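PDB 4GDI: neuraminidase from Influenza A virus, which forms a tetrameric, calcium-binding neuraminidase-like ectodomain that may release terminal sialic acids from glycoconjugates, although its putative active site has diverged. Local coordinates for residues F56-G61 and E77-T82; R222-F227 and I271-P276; E237-A242 and P254-A259. All blocks are in the same frame, centred on the assembly; numbering follows the deposited sequence.

Contact 1 (F56-G61 and E77-T82); sequences FFIAYG and ESLYKT
Glu77 passes obliquely beside Ile58, bringing its OE1 to 3.9 Å from Ile58 CG2; the carboxylate's principal partner, however, is Arg43, outside the pair. Ser78 contributes backbone: its carbonyl O takes the amide N of Ala59 at 3.1 Å and also faces the CA-H of Ile58. Leu79 turns to the opposite face of the sheet from Tyr80. Its CB is met at 4.2 Å by Ile58 CD1, the two side chains crossing at about a right angle, while its CD1 reaches back to the Phe57 carbonyl and to Phe56 CB, at the ring's edge. Tyr80 forms the hydrogen-bonded pair with Phe57: Tyr80 N gives to Phe57 O at 2.8 Å, and Phe57 N returns to Tyr80 O at 3.0 Å. A chi1 of 64° puts Phe57 CG between backbone N and carbonyl carbon; Tyr80 CB sits over one face of that ring toward its rim, 3.8 Å from the centroid. The two rings are nearly parallel, at 17°, but slid so far apart that they hardly overlap; Tyr80 CE1 instead touches the Ala59 methyl. Lys81 runs alongside Phe56, its CB over one face of the ring and its CD 3.7 Å from Phe56 CZ. Thr82 OG1, hydrogen-bonded to Ser93, meets the edge of the Phe57 ring. Such twisted antiparallel pairing of neighbouring strands, with side chains alternating between faces, builds the blades of the neuraminidase beta-propeller.

Contact 2 (R222-F227 and I271-P276); sequences RPLLRF and ILDEKP
Arg226 and Asp273 carry the polar part of this contact in a side-on, two-pronged salt bridge. Arg226 NE gives to Asp273 OD2 at 2.7 Å, almost perfectly straight (177°) and in the guanidinium plane, while Arg226 NH2 gives to Asp273 OD1 at 3.0 Å from a slightly tilted position. Each carboxylate oxygen uses its syn lone pair, and the two bonds, one to each oxygen, hold the flat groups nearly coplanar (24°) and so restrict their rotation. The remaining Arg226 nitrogen, NH1, binds Glu301 and Gln234, so the guanidinium is held from more than one direction. A water bridges the segments, lying 2.8 Å from Asp273 OD2 and also bonding to Leu225 O.

The apolar part lies beside it. Leu224 and Ile271 cross at about a right angle, with Leu224 CD2 4.0 Å from Ile271 CB, and the CB of Arg222 lies at the far tip of the isoleucine, near its CD1.

Strand 224-228 runs between strands 208-214 and 233-236 of one antiparallel sheet. The 271-276 segment, a loop leading to strand 277-281, lies against that sheet and is tied to strand 208-214 as well, through Ile271 N to Thr212 and Asp273 O to Lys210.

Contact 3 (E237-A242 and P254-A259); sequences EPCNGA and PSCKMA
Cys239 and Cys256 are joined by a disulfide, SG to SG 2.0 Å, with a chi3 of 102°; the two CA atoms lie 3.9 Å apart.

No hydrogen bond joins the two irregular segments directly; besides the disulfide there are close carbonyl and CH contacts. The CA-H of Cys239 points at Ser255 O, 3.2 Å from CA to oxygen, and Pro254 CB packs on the Cys239 carbonyl. Within 254-259 an ST turn shapes the backbone: Lys257 N gives to Ser255 OG at 3.1 Å. A water contacts that hydroxyl and, weakly, Asn240 O.

The side chain of Glu237 reaches over the far end of the partner segment. Its CG lies 3.2 Å from Cys256 O, and the bend at chi2 (76°) turns CD toward Met258; Glu237 OE2 lies 3.3 Å from Met258 CA and 3.6 Å from Met258 CG. OE2 also comes close to a carboxylate oxygen of Asp219, a calcium ligand. The closeness of two acids could favour protonation of Glu237, although the calcium bound by Asp219 would probably offset part of the repulsion.

Both segments belong to the long connection between strands 233-236 and 277-281. Lys221 NZ gathers the carbonyls of Pro238, Asn240 and Lys257, while backbone bonds tie Cys239 to Ile300 and Ala259 to Ala220, fastening the linked segments to neighbouring loops.

In the fold
The three contacts illustrate how a propeller combines regular blades with irregular connections. Contact 1 pairs two strands within a blade, whereas contact 2 sets the end of the long connection after strand 233-236 against strand 224-228, and contact 3 joins two parts within it. Along the chain, contact 3 is nested inside the loop that contact 2 closes. Their centres are 13 Å apart and they touch directly: Pro238 packs on Arg222, Leu224 and Ile271, with Pro238 CG 3.9 Å from Ile271 CD1. Both border the bound calcium site: Arg222's side chain comes within about 7 Å of the ion, and Met258's within about 4 Å of that of its ligand Asn215. Contact 1 lies across the chain's centre, 29 Å from contact 2 and 36 Å from contact 3, centre to centre.

Contact 1 (F56-G61 and E77-T82)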
ATOM      1  N   PHE A  56       1.356 -18.192   0.340  1.00 19.49           N
ATOM      2  CA  PHE A  56       2.440 -18.410   1.281  1.00 20.76           C
ATOM      3  C   PHE A  56       3.536 -19.178   0.540  1.00 23.68           C
ATOM      4  O   PHE A  56       3.237 -20.088  -0.226  1.00 24.14           O
ATOM      5  CB  PHE A  56       1.957 -19.227   2.481  1.00 16.52           C
ATOM      6  CG  PHE A  56       1.024 -18.479   3.387  1.00 16.94           C
ATOM      7  CD1 PHE A  56      -0.304 -18.341   3.060  1.00 20.39           C
ATOM      8  CD2 PHE A  56       1.477 -17.935   4.575  1.00 22.27           C
ATOM      9  CE1 PHE A  56      -1.157 -17.661   3.885  1.00 20.41           C
ATOM     10  CE2 PHE A  56       0.620 -17.257   5.406  1.00 22.97           C
ATOM     11  CZ  PHE A  56      -0.684 -17.115   5.062  1.00 19.66           C
ATOM     12  N   PHE A  57       4.793 -18.833   0.788  1.00 20.25           N
ATOM     13  CA  PHE A  57       5.892 -19.437   0.049  1.00 21.06           C
ATOM     14  C   PHE A  57       7.255 -19.225   0.695  1.00 26.16           C
ATOM     15  O   PHE A  57       7.444 -18.304   1.492  1.00 21.04           O
ATOM     16  CB  PHE A  57       5.926 -18.889  -1.382  1.00 22.18           C
ATOM     17  CG  PHE A  57       6.217 -17.414  -1.470  1.00 28.13           C
ATOM     18  CD1 PHE A  57       5.199 -16.487  -1.388  1.00 22.92           C
ATOM     19  CD2 PHE A  57       7.511 -16.962  -1.668  1.00 26.13           C
ATOM     20  CE1 PHE A  57       5.469 -15.126  -1.473  1.00 25.62           C
ATOM     21  CE2 PHE A  57       7.786 -15.603  -1.761  1.00 29.71           C
ATOM     22  CZ  PHE A  57       6.766 -14.688  -1.665  1.00 24.49           C
ATOM     23  N   ILE A  58       8.205 -20.095   0.353  1.00 21.37           N
ATOM     24  CA  ILE A  58       9.577 -19.913   0.787  1.00 20.70           C
ATOM     25  C   ILE A  58      10.281 -19.128  -0.316  1.00 25.60           C
ATOM     26  O   ILE A  58      10.230 -19.519  -1.488  1.00 24.92           O
ATOM     27  CB  ILE A  58      10.298 -21.257   1.014  1.00 25.28           C
ATOM     28  CG1 ILE A  58       9.470 -22.185   1.910  1.00 27.67           C
ATOM     29  CG2 ILE A  58      11.671 -21.029   1.624  1.00 28.58           C
ATOM     30  CD1 ILE A  58       9.134 -21.597   3.277  1.00 31.36           C
ATOM     31  N   ALA A  59      10.927 -18.022   0.043  1.00 26.70           N
ATOM     32  CA  ALA A  59      11.666 -17.228  -0.944  1.00 23.22           C
ATOM     33  C   ALA A  59      13.039 -17.841  -1.166  1.00 31.42           C
ATOM     34  O   ALA A  59      13.677 -18.293  -0.216  1.00 33.20           O
ATOM     35  CB  ALA A  59      11.821 -15.795  -0.477  1.00 23.08           C
ATOM     36  N   TYR A  60      13.500 -17.856  -2.411  1.00 30.64           N
ATOM     37  CA  TYR A  60      14.850 -18.330  -2.677  1.00 36.06           C
ATOM     38  C   TYR A  60      15.677 -17.371  -3.515  1.00 32.02           C
ATOM     39  O   TYR A  60      16.872 -17.608  -3.731  1.00 34.94           O
ATOM     40  CB  TYR A  60      14.841 -19.709  -3.324  1.00 26.18           C
ATOM     41  CG  TYR A  60      14.362 -19.743  -4.741  1.00 31.43           C
ATOM     42  CD1 TYR A  60      15.241 -19.517  -5.800  1.00 37.92           C
ATOM     43  CD2 TYR A  60      13.038 -20.030  -5.033  1.00 34.37           C
ATOM     44  CE1 TYR A  60      14.807 -19.561  -7.106  1.00 35.54           C
ATOM     45  CE2 TYR A  60      12.593 -20.075  -6.341  1.00 33.59           C
ATOM     46  CZ  TYR A  60      13.478 -19.847  -7.372  1.00 38.55           C
ATOM     47  OH  TYR A  60      13.022 -19.895  -8.672  1.00 34.97           O
ATOM     48  N   GLY A  61      15.069 -16.285  -3.968  1.00 29.47           N
ATOM     49  CA  GLY A  61      15.834 -15.282  -4.684  1.00 31.95           C
ATOM     50  C   GLY A  61      15.041 -14.069  -5.099  1.00 35.14           C
ATOM     51  O   GLY A  61      13.807 -14.033  -5.005  1.00 28.56           O
ATOM     52  N   GLU A  77      16.547 -19.383   4.430  1.00 28.00           N
ATOM     53  CA  GLU A  77      15.189 -19.598   3.963  1.00 32.48           C
ATOM     54  C   GLU A  77      14.165 -18.981   4.888  1.00 17.68           C
ATOM     55  O   GLU A  77      14.141 -19.271   6.091  1.00 24.39           O
ATOM     56  CB  GLU A  77      14.919 -21.096   3.811  1.00 37.46           C
ATOM     57  CG  GLU A  77      15.918 -21.778   2.906  1.00 45.21           C
ATOM     58  CD  GLU A  77      15.511 -23.189   2.531  1.00 49.21           C
ATOM     59  OE1 GLU A  77      14.765 -23.344   1.543  1.00 56.51           O
ATOM     60  OE2 GLU A  77      15.955 -24.138   3.212  1.00 55.86           O
ATOM     61  N   SER A  78      13.296 -18.164   4.302  1.00 22.25           N
ATOM     62  CA  SER A  78      12.199 -17.548   5.048  1.00 20.16           C
ATOM     63  C   SER A  78      10.868 -17.676   4.317  1.00 28.61           C
ATOM     64  O   SER A  78      10.795 -17.646   3.080  1.00 16.21           O
ATOM     65  CB  SER A  78      12.507 -16.072   5.320  1.00 23.97           C
ATOM     66  OG  SER A  78      13.574 -15.935   6.253  1.00 31.53           O
ATOM     67  N   LEU A  79       9.819 -17.831   5.115  1.00 23.32           N
ATOM     68  CA  LEU A  79       8.449 -17.862   4.649  1.00 23.13           C
ATOM     69  C   LEU A  79       7.906 -16.438   4.469  1.00 24.79           C
ATOM     70  O   LEU A  79       8.056 -15.591   5.358  1.00 24.11           O
ATOM     71  CB  LEU A  79       7.604 -18.591   5.702  1.00 22.95           C
ATOM     72  CG  LEU A  79       6.096 -18.554   5.513  1.00 27.45           C
ATOM     73  CD1 LEU A  79       5.678 -19.432   4.321  1.00 22.90           C
ATOM     74  CD2 LEU A  79       5.413 -18.991   6.814  1.00 23.10           C
ATOM     75  N   TYR A  80       7.241 -16.205   3.342  1.00 21.69           N
ATOM     76  CA  TYR A  80       6.639 -14.918   3.002  1.00 27.57           C
ATOM     77  C   TYR A  80       5.184 -15.154   2.648  1.00 28.53           C
ATOM     78  O   TYR A  80       4.786 -16.281   2.359  1.00 26.97           O
ATOM     79  CB  TYR A  80       7.290 -14.298   1.748  1.00 22.49           C
ATOM     80  CG  TYR A  80       8.680 -13.738   1.915  1.00 19.98           C
ATOM     81  CD1 TYR A  80       9.759 -14.570   2.184  1.00 26.64           C
ATOM     82  CD2 TYR A  80       8.920 -12.374   1.761  1.00 30.45           C
ATOM     83  CE1 TYR A  80      11.040 -14.051   2.320  1.00 31.57           C
ATOM     84  CE2 TYR A  80      10.196 -11.845   1.895  1.00 26.91           C
ATOM     85  CZ  TYR A  80      11.250 -12.688   2.180  1.00 30.92           C
ATOM     86  OH  TYR A  80      12.519 -12.168   2.301  1.00 33.87           O
ATOM     87  N   LYS A  81       4.395 -14.088   2.638  1.00 22.99           N
ATOM     88  CA  LYS A  81       3.071 -14.158   2.056  1.00 24.24           C
ATOM     89  C   LYS A  81       2.747 -12.906   1.261  1.00 27.80           C
ATOM     90  O   LYS A  81       3.201 -11.796   1.574  1.00 24.30           O
ATOM     91  CB  LYS A  81       1.997 -14.425   3.107  1.00 31.00           C
ATOM     92  CG  LYS A  81       1.558 -13.225   3.914  1.00 35.43           C
ATOM     93  CD  LYS A  81       0.226 -13.523   4.597  1.00 27.90           C
ATOM     94  CE  LYS A  81      -0.144 -12.462   5.628  1.00 37.82           C
ATOM     95  NZ  LYS A  81      -1.604 -12.507   5.961  1.00 52.21           N
ATOM     96  N   THR A  82       1.961 -13.121   0.219  1.00 19.07           N
ATOM     97  CA  THR A  82       1.575 -12.087  -0.732  1.00 22.66           C
ATOM     98  C   THR A  82       0.083 -12.234  -1.038  1.00 16.98           C
ATOM     99  O   THR A  82      -0.397 -13.355  -1.221  1.00 21.97           O
ATOM    100  CB  THR A  82       2.351 -12.282  -2.064  1.00 22.92           C
ATOM    101  OG1 THR A  82       3.755 -12.187  -1.810  1.00 22.65           O
ATOM    102  CG2 THR A  82       1.955 -11.238  -3.089  1.00 29.20           C
TER
HETATM  103  O   HOH W   1      14.538 -16.920   1.751  1.00 25.56           O
HETATM  104  O   HOH W   2      15.119 -20.867   0.106  1.00 45.24           O

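Contact 2 (R222-F227 and I271-P276)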
ATOM      1  N   ARG A 222      -1.739 -42.223  -4.713  1.00 22.76           N
ATOM      2  CA  ARG A 222      -1.593 -41.329  -3.561  1.00 18.97           C
ATOM      3  C   ARG A 222      -2.400 -41.896  -2.418  1.00 24.36           C
ATOM      4  O   ARG A 222      -3.590 -42.133  -2.571  1.00 22.97           O
ATOM      5  CB  ARG A 222      -2.087 -39.929  -3.902  1.00 26.38           C
ATOM      6  CG  ARG A 222      -1.342 -39.295  -5.052  1.00 26.69           C
ATOM      7  CD  ARG A 222      -1.849 -37.894  -5.308  1.00 26.47           C
ATOM      8  NE  ARG A 222      -1.112 -37.206  -6.359  1.00 27.06           N
ATOM      9  CZ  ARG A 222       0.091 -36.660  -6.193  1.00 25.36           C
ATOM     10  NH1 ARG A 222       0.702 -36.751  -5.024  1.00 22.74           N
ATOM     11  NH2 ARG A 222       0.687 -36.032  -7.203  1.00 24.24           N
ATOM     12  N   PRO A 223      -1.745 -42.154  -1.280  1.00 23.95           N
ATOM     13  CA  PRO A 223      -2.485 -42.578  -0.089  1.00 23.93           C
ATOM     14  C   PRO A 223      -3.378 -41.449   0.434  1.00 23.51           C
ATOM     15  O   PRO A 223      -3.073 -40.258   0.263  1.00 25.27           O
ATOM     16  CB  PRO A 223      -1.382 -42.893   0.921  1.00 26.27           C
ATOM     17  CG  PRO A 223      -0.239 -42.021   0.508  1.00 28.10           C
ATOM     18  CD  PRO A 223      -0.319 -41.904  -0.997  1.00 21.30           C
ATOM     19  N   LEU A 224      -4.470 -41.826   1.074  1.00 25.67           N
ATOM     20  CA  LEU A 224      -5.439 -40.860   1.577  1.00 22.20           C
ATOM     21  C   LEU A 224      -5.652 -41.001   3.058  1.00 23.32           C
ATOM     22  O   LEU A 224      -5.659 -42.105   3.605  1.00 23.75           O
ATOM     23  CB  LEU A 224      -6.780 -41.052   0.877  1.00 25.40           C
ATOM     24  CG  LEU A 224      -6.689 -40.911  -0.635  1.00 29.53           C
ATOM     25  CD1 LEU A 224      -7.994 -41.307  -1.278  1.00 32.69           C
ATOM     26  CD2 LEU A 224      -6.317 -39.471  -1.004  1.00 25.96           C
ATOM     27  N   LEU A 225      -5.854 -39.868   3.716  1.00 22.63           N
ATOM     28  CA  LEU A 225      -6.079 -39.879   5.147  1.00 21.46           C
ATOM     29  C   LEU A 225      -7.424 -39.217   5.433  1.00 23.44           C
ATOM     30  O   LEU A 225      -7.743 -38.181   4.861  1.00 19.62           O
ATOM     31  CB  LEU A 225      -4.944 -39.145   5.856  1.00 23.62           C
ATOM     32  CG  LEU A 225      -5.111 -38.835   7.342  1.00 21.99           C
ATOM     33  CD1 LEU A 225      -5.053 -40.082   8.210  1.00 21.73           C
ATOM     34  CD2 LEU A 225      -4.046 -37.814   7.761  1.00 27.79           C
ATOM     35  N   ARG A 226      -8.211 -39.843   6.300  1.00 20.39           N
ATOM     36  CA  ARG A 226      -9.455 -39.261   6.785  1.00 21.68           C
ATOM     37  C   ARG A 226      -9.372 -39.286   8.288  1.00 21.22           C
ATOM     38  O   ARG A 226      -9.077 -40.332   8.869  1.00 25.00           O
ATOM     39  CB  ARG A 226     -10.658 -40.107   6.356  1.00 21.71           C
ATOM     40  CG  ARG A 226     -10.828 -40.234   4.847  1.00 28.22           C
ATOM     41  CD  ARG A 226     -11.562 -41.519   4.501  1.00 27.72           C
ATOM     42  NE  ARG A 226     -11.752 -41.667   3.063  1.00 26.32           N
ATOM     43  CZ  ARG A 226     -12.244 -42.756   2.490  1.00 29.70           C
ATOM     44  NH1 ARG A 226     -12.573 -43.811   3.225  1.00 26.66           N
ATOM     45  NH2 ARG A 226     -12.405 -42.793   1.176  1.00 30.32           N
ATOM     46  N   PHE A 227      -9.615 -38.152   8.930  1.00 24.29           N
ATOM     47  CA  PHE A 227      -9.592 -38.125  10.380  1.00 27.48           C
ATOM     48  C   PHE A 227     -10.589 -37.142  10.969  1.00 30.28           C
ATOM     49  O   PHE A 227     -11.112 -36.287  10.265  1.00 27.62           O
ATOM     50  CB  PHE A 227      -8.163 -37.913  10.908  1.00 26.80           C
ATOM     51  CG  PHE A 227      -7.589 -36.532  10.692  1.00 24.42           C
ATOM     52  CD1 PHE A 227      -7.732 -35.549  11.660  1.00 17.65           C
ATOM     53  CD2 PHE A 227      -6.820 -36.244   9.567  1.00 25.07           C
ATOM     54  CE1 PHE A 227      -7.166 -34.296  11.493  1.00 17.95           C
ATOM     55  CE2 PHE A 227      -6.244 -34.994   9.400  1.00 26.80           C
ATOM     56  CZ  PHE A 227      -6.413 -34.017  10.364  1.00 22.33           C
ATOM     57  N   ILE A 271      -6.495 -35.503  -4.208  1.00 23.68           N
ATOM     58  CA  ILE A 271      -7.689 -36.245  -4.643  1.00 18.48           C
ATOM     59  C   ILE A 271      -8.861 -35.723  -3.812  1.00 20.17           C
ATOM     60  O   ILE A 271      -8.796 -35.733  -2.584  1.00 20.72           O
ATOM     61  CB  ILE A 271      -7.529 -37.767  -4.395  1.00 18.78           C
ATOM     62  CG1 ILE A 271      -6.440 -38.347  -5.310  1.00 16.58           C
ATOM     63  CG2 ILE A 271      -8.864 -38.507  -4.572  1.00 23.43           C
ATOM     64  CD1 ILE A 271      -6.271 -39.843  -5.201  1.00 22.36           C
ATOM     65  N   LEU A 272      -9.912 -35.232  -4.460  1.00 23.46           N
ATOM     66  CA  LEU A 272     -11.120 -34.858  -3.731  1.00 24.04           C
ATOM     67  C   LEU A 272     -11.861 -36.119  -3.323  1.00 26.53           C
ATOM     68  O   LEU A 272     -12.483 -36.785  -4.148  1.00 25.40           O
ATOM     69  CB  LEU A 272     -12.022 -33.957  -4.566  1.00 21.73           C
ATOM     70  CG  LEU A 272     -13.203 -33.306  -3.838  1.00 27.25           C
ATOM     71  CD1 LEU A 272     -12.722 -32.410  -2.721  1.00 31.29           C
ATOM     72  CD2 LEU A 272     -14.059 -32.499  -4.812  1.00 30.04           C
ATOM     73  N   ASP A 273     -11.800 -36.412  -2.031  1.00 18.87           N
ATOM     74  CA  ASP A 273     -12.227 -37.688  -1.477  1.00 20.69           C
ATOM     75  C   ASP A 273     -13.685 -37.592  -1.016  1.00 22.00           C
ATOM     76  O   ASP A 273     -13.978 -37.597   0.176  1.00 25.01           O
ATOM     77  CB  ASP A 273     -11.285 -38.058  -0.329  1.00 26.45           C
ATOM     78  CG  ASP A 273     -11.618 -39.384   0.313  1.00 30.12           C
ATOM     79  OD1 ASP A 273     -12.413 -40.172  -0.257  1.00 27.74           O
ATOM     80  OD2 ASP A 273     -11.063 -39.633   1.404  1.00 25.16           O
ATOM     81  N   GLU A 274     -14.569 -37.497  -2.007  1.00 25.67           N
ATOM     82  CA  GLU A 274     -16.006 -37.416  -1.814  1.00 32.01           C
ATOM     83  C   GLU A 274     -16.716 -38.415  -2.750  1.00 31.35           C
ATOM     84  O   GLU A 274     -16.090 -39.275  -3.362  1.00 29.33           O
ATOM     85  CB  GLU A 274     -16.470 -35.990  -2.123  1.00 26.50           C
ATOM     86  CG  GLU A 274     -15.753 -34.931  -1.305  1.00 28.79           C
ATOM     87  CD  GLU A 274     -16.129 -35.005   0.162  1.00 27.71           C
ATOM     88  OE1 GLU A 274     -17.305 -35.333   0.427  1.00 30.38           O
ATOM     89  OE2 GLU A 274     -15.270 -34.753   1.042  1.00 28.99           O
ATOM     90  N   LYS A 275     -18.028 -38.289  -2.847  1.00 25.37           N
ATOM     91  CA  LYS A 275     -18.804 -39.033  -3.823  1.00 27.50           C
ATOM     92  C   LYS A 275     -19.693 -38.042  -4.557  1.00 29.35           C
ATOM     93  O   LYS A 275     -20.646 -37.530  -3.980  1.00 31.30           O
ATOM     94  CB  LYS A 275     -19.679 -40.079  -3.139  1.00 34.34           C
ATOM     95  CG  LYS A 275     -18.917 -41.243  -2.532  1.00 39.71           C
ATOM     96  CD  LYS A 275     -19.871 -42.377  -2.173  1.00 43.34           C
ATOM     97  CE  LYS A 275     -19.186 -43.406  -1.295  1.00 52.51           C
ATOM     98  NZ  LYS A 275     -20.128 -43.979  -0.291  1.00 71.32           N
ATOM     99  N   PRO A 276     -19.379 -37.747  -5.823  1.00 27.86           N
ATOM    100  CA  PRO A 276     -18.245 -38.232  -6.617  1.00 25.04           C
ATOM    101  C   PRO A 276     -16.894 -37.773  -6.096  1.00 26.04           C
ATOM    102  O   PRO A 276     -16.802 -36.735  -5.437  1.00 25.07           O
ATOM    103  CB  PRO A 276     -18.476 -37.578  -7.982  1.00 29.61           C
ATOM    104  CG  PRO A 276     -19.935 -37.291  -8.026  1.00 34.91           C
ATOM    105  CD  PRO A 276     -20.274 -36.898  -6.627  1.00 34.30           C
TER
HETATM  106  O   HOH W   3      -8.808 -38.101   1.837  1.00 20.88           O

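Contact 3 (E237-A242 and P254-A259)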
ATOM      1  N   GLU A 237      -6.293 -46.496   0.399  1.00 23.53           N
ATOM      2  CA  GLU A 237      -5.640 -46.566  -0.910  1.00 22.02           C
ATOM      3  C   GLU A 237      -6.679 -46.431  -2.030  1.00 29.30           C
ATOM      4  O   GLU A 237      -7.732 -47.064  -1.983  1.00 29.80           O
ATOM      5  CB  GLU A 237      -4.916 -47.914  -1.057  1.00 28.58           C
ATOM      6  CG  GLU A 237      -4.075 -48.012  -2.317  1.00 23.40           C
ATOM      7  CD  GLU A 237      -2.775 -47.234  -2.234  1.00 31.41           C
ATOM      8  OE1 GLU A 237      -2.494 -46.641  -1.162  1.00 32.31           O
ATOM      9  OE2 GLU A 237      -2.030 -47.231  -3.244  1.00 30.73           O
ATOM     10  N   PRO A 238      -6.411 -45.580  -3.032  1.00 22.55           N
ATOM     11  CA  PRO A 238      -7.353 -45.539  -4.159  1.00 32.85           C
ATOM     12  C   PRO A 238      -7.528 -46.924  -4.792  1.00 33.12           C
ATOM     13  O   PRO A 238      -6.569 -47.685  -4.885  1.00 23.42           O
ATOM     14  CB  PRO A 238      -6.687 -44.574  -5.135  1.00 23.86           C
ATOM     15  CG  PRO A 238      -5.902 -43.627  -4.226  1.00 26.34           C
ATOM     16  CD  PRO A 238      -5.369 -44.550  -3.139  1.00 25.47           C
ATOM     17  N   CYS A 239      -8.748 -47.257  -5.190  1.00 24.71           N
ATOM     18  CA  CYS A 239      -9.031 -48.602  -5.666  1.00 31.88           C
ATOM     19  C   CYS A 239      -9.281 -48.604  -7.167  1.00 32.08           C
ATOM     20  O   CYS A 239      -9.765 -49.588  -7.716  1.00 29.54           O
ATOM     21  CB  CYS A 239     -10.228 -49.197  -4.904  1.00 30.38           C
ATOM     22  SG  CYS A 239      -9.932 -49.391  -3.129  1.00 34.49           S
ATOM     23  N   ASN A 240      -8.948 -47.505  -7.838  1.00 27.69           N
ATOM     24  CA  ASN A 240      -9.056 -47.464  -9.288  1.00 28.01           C
ATOM     25  C   ASN A 240      -7.771 -48.031  -9.883  1.00 29.65           C
ATOM     26  O   ASN A 240      -6.976 -48.644  -9.165  1.00 27.21           O
ATOM     27  CB  ASN A 240      -9.360 -46.048  -9.777  1.00 26.96           C
ATOM     28  CG  ASN A 240      -8.249 -45.050  -9.436  1.00 34.32           C
ATOM     29  OD1 ASN A 240      -7.442 -45.280  -8.531  1.00 32.87           O
ATOM     30  ND2 ASN A 240      -8.220 -43.933 -10.153  1.00 29.93           N
ATOM     31  N   GLY A 241      -7.571 -47.848 -11.185  1.00 34.06           N
ATOM     32  CA  GLY A 241      -6.391 -48.383 -11.849  1.00 30.77           C
ATOM     33  C   GLY A 241      -5.578 -47.293 -12.522  1.00 32.85           C
ATOM     34  O   GLY A 241      -4.755 -47.572 -13.385  1.00 37.12           O
ATOM     35  N   ALA A 242      -5.799 -46.046 -12.108  1.00 30.07           N
ATOM     36  CA  ALA A 242      -5.085 -44.915 -12.689  1.00 27.80           C
ATOM     37  C   ALA A 242      -4.309 -44.173 -11.605  1.00 34.60           C
ATOM     38  O   ALA A 242      -4.868 -43.305 -10.934  1.00 26.49           O
ATOM     39  CB  ALA A 242      -6.065 -43.990 -13.353  1.00 28.75           C
ATOM     40  N   PRO A 254      -8.204 -52.241 -11.966  1.00 32.44           N
ATOM     41  CA  PRO A 254      -8.600 -51.626 -10.696  1.00 30.69           C
ATOM     42  C   PRO A 254      -8.494 -52.591  -9.529  1.00 38.18           C
ATOM     43  O   PRO A 254      -8.965 -53.722  -9.614  1.00 34.06           O
ATOM     44  CB  PRO A 254     -10.055 -51.220 -10.939  1.00 38.61           C
ATOM     45  CG  PRO A 254     -10.137 -50.992 -12.426  1.00 32.81           C
ATOM     46  CD  PRO A 254      -9.205 -52.022 -13.027  1.00 35.18           C
ATOM     47  N   SER A 255      -7.853 -52.137  -8.458  1.00 37.20           N
ATOM     48  CA  SER A 255      -7.799 -52.875  -7.199  1.00 26.51           C
ATOM     49  C   SER A 255      -7.382 -51.890  -6.113  1.00 36.12           C
ATOM     50  O   SER A 255      -6.885 -50.806  -6.406  1.00 31.19           O
ATOM     51  CB  SER A 255      -6.782 -54.009  -7.265  1.00 34.95           C
ATOM     52  OG  SER A 255      -5.457 -53.502  -7.228  1.00 38.61           O
ATOM     53  N   CYS A 256      -7.568 -52.272  -4.861  1.00 30.90           N
ATOM     54  CA  CYS A 256      -7.150 -51.428  -3.759  1.00 31.10           C
ATOM     55  C   CYS A 256      -5.653 -51.567  -3.495  1.00 32.47           C
ATOM     56  O   CYS A 256      -5.148 -51.071  -2.493  1.00 34.41           O
ATOM     57  CB  CYS A 256      -7.953 -51.768  -2.506  1.00 35.69           C
ATOM     58  SG  CYS A 256      -9.715 -51.381  -2.701  1.00 41.03           S
ATOM     59  N   LYS A 257      -4.934 -52.201  -4.411  1.00 31.65           N
ATOM     60  CA  LYS A 257      -3.508 -52.410  -4.207  1.00 36.39           C
ATOM     61  C   LYS A 257      -2.684 -51.205  -4.641  1.00 24.90           C
ATOM     62  O   LYS A 257      -3.081 -50.452  -5.522  1.00 31.67           O
ATOM     63  CB  LYS A 257      -3.040 -53.672  -4.934  1.00 44.50           C
ATOM     64  CG  LYS A 257      -3.714 -54.943  -4.414  1.00 61.60           C
ATOM     65  CD  LYS A 257      -2.965 -56.202  -4.831  1.00 73.90           C
ATOM     66  CE  LYS A 257      -2.903 -56.359  -6.342  1.00 76.81           C
ATOM     67  NZ  LYS A 257      -2.029 -57.500  -6.738  1.00 81.83           N
ATOM     68  N   MET A 258      -1.538 -51.039  -3.994  1.00 29.41           N
ATOM     69  CA  MET A 258      -0.578 -50.007  -4.346  1.00 31.33           C
ATOM     70  C   MET A 258      -0.071 -50.185  -5.773  1.00 38.63           C
ATOM     71  O   MET A 258       0.047 -51.306  -6.262  1.00 33.60           O
ATOM     72  CB  MET A 258       0.594 -50.059  -3.369  1.00 28.67           C
ATOM     73  CG  MET A 258       0.187 -49.708  -1.952  1.00 30.52           C
ATOM     74  SD  MET A 258       1.410 -50.090  -0.685  1.00 37.86           S
ATOM     75  CE  MET A 258       2.714 -48.955  -1.101  1.00 29.42           C
ATOM     76  N   ALA A 259       0.203 -49.066  -6.438  1.00 31.80           N
ATOM     77  CA  ALA A 259       0.817 -49.074  -7.763  1.00 36.67           C
ATOM     78  C   ALA A 259       2.324 -48.904  -7.600  1.00 42.15           C
ATOM     79  O   ALA A 259       2.843 -47.791  -7.556  1.00 35.93           O
ATOM     80  CB  ALA A 259       0.243 -47.959  -8.607  1.00 25.50           C
TER
HETATM   81  O   HOH W   4      -4.795 -51.133  -9.041  1.00 41.93           O